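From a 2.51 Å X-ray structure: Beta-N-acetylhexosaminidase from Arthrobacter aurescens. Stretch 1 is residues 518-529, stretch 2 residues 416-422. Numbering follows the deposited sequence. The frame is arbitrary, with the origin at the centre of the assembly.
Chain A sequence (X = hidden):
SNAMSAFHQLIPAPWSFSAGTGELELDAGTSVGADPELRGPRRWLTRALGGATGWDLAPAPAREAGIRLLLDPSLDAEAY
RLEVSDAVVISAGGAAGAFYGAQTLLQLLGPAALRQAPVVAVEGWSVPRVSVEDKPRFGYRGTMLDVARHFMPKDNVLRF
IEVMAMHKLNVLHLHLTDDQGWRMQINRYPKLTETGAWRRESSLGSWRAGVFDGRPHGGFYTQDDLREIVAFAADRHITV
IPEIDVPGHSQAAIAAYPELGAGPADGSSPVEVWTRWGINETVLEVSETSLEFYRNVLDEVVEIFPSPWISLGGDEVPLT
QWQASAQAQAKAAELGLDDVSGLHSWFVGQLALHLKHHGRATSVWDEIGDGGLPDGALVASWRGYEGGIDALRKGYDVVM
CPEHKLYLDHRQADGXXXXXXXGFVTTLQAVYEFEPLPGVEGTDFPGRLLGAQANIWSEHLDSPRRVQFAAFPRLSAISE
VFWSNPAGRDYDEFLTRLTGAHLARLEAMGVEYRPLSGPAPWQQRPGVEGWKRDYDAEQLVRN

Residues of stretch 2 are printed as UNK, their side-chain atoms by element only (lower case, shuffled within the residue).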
# COMPACT_ATOMS: atom_id res chain seq x y z
N GLY A 518 6.26 19.71 13.80
CA GLY A 518 5.49 18.84 14.67
C GLY A 518 4.32 18.13 14.03
O GLY A 518 3.98 18.39 12.88
N PRO A 519 3.76 17.17 14.76
CA PRO A 519 2.71 16.28 14.25
C PRO A 519 1.48 17.03 13.75
O PRO A 519 1.02 17.98 14.39
CB PRO A 519 2.35 15.41 15.47
CG PRO A 519 3.04 16.05 16.65
CD PRO A 519 4.22 16.75 16.09
N ALA A 520 0.95 16.58 12.61
CA ALA A 520 -0.35 17.04 12.13
C ALA A 520 -1.40 16.56 13.11
O ALA A 520 -1.24 15.51 13.72
CB ALA A 520 -0.63 16.52 10.73
N PRO A 521 -2.48 17.32 13.27
CA PRO A 521 -3.52 16.96 14.24
C PRO A 521 -4.01 15.51 14.11
O PRO A 521 -4.33 14.91 15.13
CB PRO A 521 -4.65 17.94 13.91
CG PRO A 521 -3.93 19.14 13.37
CD PRO A 521 -2.78 18.59 12.59
N TRP A 522 -4.09 14.97 12.89
CA TRP A 522 -4.57 13.59 12.72
C TRP A 522 -3.49 12.56 13.04
O TRP A 522 -3.76 11.36 13.11
CB TRP A 522 -5.13 13.35 11.31
CG TRP A 522 -4.16 13.62 10.21
CD1 TRP A 522 -3.28 12.74 9.64
CD2 TRP A 522 -3.97 14.87 9.53
NE1 TRP A 522 -2.55 13.36 8.65
CE2 TRP A 522 -2.95 14.67 8.57
CE3 TRP A 522 -4.55 16.13 9.65
CZ2 TRP A 522 -2.51 15.70 7.73
CZ3 TRP A 522 -4.11 17.15 8.81
CH2 TRP A 522 -3.10 16.93 7.87
N GLN A 523 -2.26 13.02 13.21
CA GLN A 523 -1.15 12.17 13.62
C GLN A 523 -1.01 12.06 15.13
O GLN A 523 -0.26 11.22 15.62
CB GLN A 523 0.15 12.72 13.04
CG GLN A 523 0.28 12.55 11.54
CD GLN A 523 1.43 13.36 11.00
OE1 GLN A 523 1.90 14.30 11.65
NE2 GLN A 523 1.91 12.99 9.82
N GLN A 524 -1.70 12.91 15.87
CA GLN A 524 -1.64 12.85 17.32
C GLN A 524 -2.49 11.71 17.91
O GLN A 524 -3.42 11.22 17.28
CB GLN A 524 -2.01 14.21 17.90
CG GLN A 524 -0.95 15.25 17.63
CD GLN A 524 -1.39 16.63 18.04
OE1 GLN A 524 -2.13 16.79 19.01
NE2 GLN A 524 -0.95 17.64 17.29
N ARG A 525 -2.14 11.28 19.11
CA ARG A 525 -2.91 10.25 19.80
C ARG A 525 -2.99 10.57 21.29
O ARG A 525 -2.29 9.97 22.09
CB ARG A 525 -2.28 8.87 19.59
CG ARG A 525 -2.08 8.46 18.13
CD ARG A 525 -3.25 7.64 17.56
NE ARG A 525 -3.01 7.22 16.18
CZ ARG A 525 -3.16 8.00 15.11
NH1 ARG A 525 -3.55 9.26 15.25
NH2 ARG A 525 -2.92 7.52 13.89
N PRO A 526 -3.82 11.55 21.65
CA PRO A 526 -3.97 11.95 23.06
C PRO A 526 -4.64 10.89 23.92
O PRO A 526 -5.44 10.09 23.43
CB PRO A 526 -4.87 13.19 22.97
CG PRO A 526 -5.63 13.04 21.65
CD PRO A 526 -4.66 12.34 20.73
N GLY A 527 -4.31 10.88 25.21
CA GLY A 527 -4.87 9.92 26.15
C GLY A 527 -4.15 8.58 26.16
O GLY A 527 -4.50 7.68 26.93
N VAL A 528 -3.14 8.44 25.31
CA VAL A 528 -2.44 7.17 25.18
C VAL A 528 -1.09 7.32 25.82
O VAL A 528 -0.24 8.06 25.33
CB VAL A 528 -2.30 6.74 23.71
CG1 VAL A 528 -1.51 5.44 23.60
CG2 VAL A 528 -3.68 6.59 23.06
N GLU A 529 -0.91 6.63 26.94
CA GLU A 529 0.26 6.77 27.80
C GLU A 529 1.51 6.15 27.21
O GLU A 529 1.50 4.99 26.80
CB GLU A 529 -0.02 6.11 29.15
CG GLU A 529 -0.13 7.09 30.30
CD GLU A 529 -0.73 6.44 31.53
OE1 GLU A 529 0.01 5.74 32.26
OE2 GLU A 529 -1.94 6.64 31.77
N UNK A 416 4.47 16.69 25.36
CA UNK A 416 3.24 15.91 25.34
C UNK A 416 2.49 15.90 24.00
O UNK A 416 1.45 15.25 23.88
c UNK A 416 2.32 16.36 26.48
o UNK A 416 4.15 16.76 27.98
o UNK A 416 2.38 15.75 28.80
c UNK A 416 3.00 16.28 27.85
N UNK A 417 2.99 16.61 22.99
CA UNK A 417 2.31 16.61 21.70
C UNK A 417 2.72 15.51 20.71
O UNK A 417 2.03 15.28 19.72
c UNK A 417 2.38 17.98 21.04
o UNK A 417 0.21 18.96 21.22
c UNK A 417 1.39 18.95 21.66
o UNK A 417 1.78 19.69 22.60
N UNK A 418 3.80 14.80 21.01
CA UNK A 418 4.20 13.65 20.21
C UNK A 418 3.32 12.44 20.58
O UNK A 418 3.03 12.22 21.76
c UNK A 418 5.68 13.33 20.42
o UNK A 418 6.38 16.25 18.52
o UNK A 418 6.51 14.20 17.74
c UNK A 418 6.65 14.48 20.11
c UNK A 418 6.50 15.01 18.69
N UNK A 419 2.89 11.66 19.58
CA UNK A 419 2.05 10.47 19.79
C UNK A 419 2.74 9.29 20.52
O UNK A 419 3.82 8.90 20.12
c UNK A 419 1.66 10.05 18.36
c UNK A 419 2.71 10.65 17.49
c UNK A 419 3.12 11.93 18.15
N UNK A 420 2.09 8.73 21.55
CA UNK A 420 2.63 7.63 22.35
C UNK A 420 4.14 7.76 22.59
O UNK A 420 4.92 6.93 22.10
c UNK A 420 2.50 5.14 22.72
c UNK A 420 2.35 6.26 21.70
c UNK A 420 0.96 6.25 21.08
N UNK A 421 4.56 8.80 23.32
CA UNK A 421 5.99 9.06 23.51
C UNK A 421 6.69 8.00 24.37
O UNK A 421 6.28 7.72 25.49
c UNK A 421 3.73 9.72 24.11
c UNK A 421 4.73 10.41 24.99
c UNK A 421 6.00 10.40 24.23
N UNK A 422 7.80 7.47 23.85
CA UNK A 422 8.56 6.43 24.51
C UNK A 422 10.03 6.58 24.16
O UNK A 422 10.37 7.15 23.13
c UNK A 422 8.10 5.00 24.12
c UNK A 422 8.19 4.79 22.61
c UNK A 422 6.70 4.70 24.64
O HOH W 1 0.23 9.89 23.28

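Position 416 carries four side-chain atoms, two carbons with two oxygens on the second: a short carboxylate. It is exposed, poorly ordered and out of reach of stretch 1, and its side chain is hydrogen-bonded elsewhere in the structure. It is Asp416, and it lies outside the contact.

Position 417 repeats that pattern, two carbons and a pair of oxygens, with CB pointing sideways. What it offers most closely to stretch 1 is backbone: its O lies 3.3 Å from Pro519 CG and 3.6 Å from Gln524 CG. The residue is Asp417, again poorly ordered. Asp417 OD1 lies 3.9 Å from Gln524 OE1, two acceptors with no hydrogen bond between them.

Position 418 has one carbon more, three in a chain, the third bearing two oxygens. Its CB points away from stretch 1, yet the chain folds back, with chi1, chi2 and chi3 at -57°, -57° and -50°, so that one oxygen comes back to the Pro519 ring. The longer acid is Glu418, and Glu418 OE2 lies 3.3 Å from Pro519 CD. Its carboxylate meets a carbon of the proline ring, with no hydrogen bond to stretch 1.

At position 419 three carbons close a ring onto the backbone N, which identifies proline directly. CB points toward stretch 1 and sits 3.5 Å from Gln523 O and 4.1 Å from both Arg525 N and Arg525 CG. As Pro419, it also brings CD to 4.4 Å from Pro519 CG, so two proline rings meet across the contact. The CA atoms of Pro419 and Arg525 are 5.0 Å apart.

Position 420 has three side-chain carbons, one carrying the other two: a branch at CB, hence valine. In Val420, at chi1 -162° (t), CG2 packs 3.6 Å from Val528 CG1 and 4.4 Å from Arg525 CB, while CG1 lies 4.2 Å from Glu529 O. Its positive phi, 37°, is unusual for a beta-branched residue.

Position 421 is another three-carbon ring closed onto N. Pro421 contributes modestly, its CD 4.5 Å from Val528 O.

Position 422 again shows one carbon carrying two. Val422, in extended conformation, has its side chain 5.6 Å from stretch 1 at nearest and makes no contact.

The contact buries 421 Å² without one direct hydrogen bond between the stretches. Shape does much of the work: prolines and valines fill the gap, and backbone oxygens lie against carbon. Some polar groups of stretch 1 are paired within it: Gln523 OE1 accepts from Ala520 N at 2.6 Å, and Arg525 NH1 donates to Trp522 O at 3.0 Å and to Gln524 O at 2.8 Å. A type II turn from Arg525 to Val528 places both its end residues against Val420. Water 1 then bridges the stretches, its O accepting from Val420 N and donating to Arg525 O and Val528 O, each at 2.8 Å. The rule to read here is proline and valine packing, with one water tying the backbone of the turn to Val420 N.

Stretch 2, residues 416-422: DDEPVPV
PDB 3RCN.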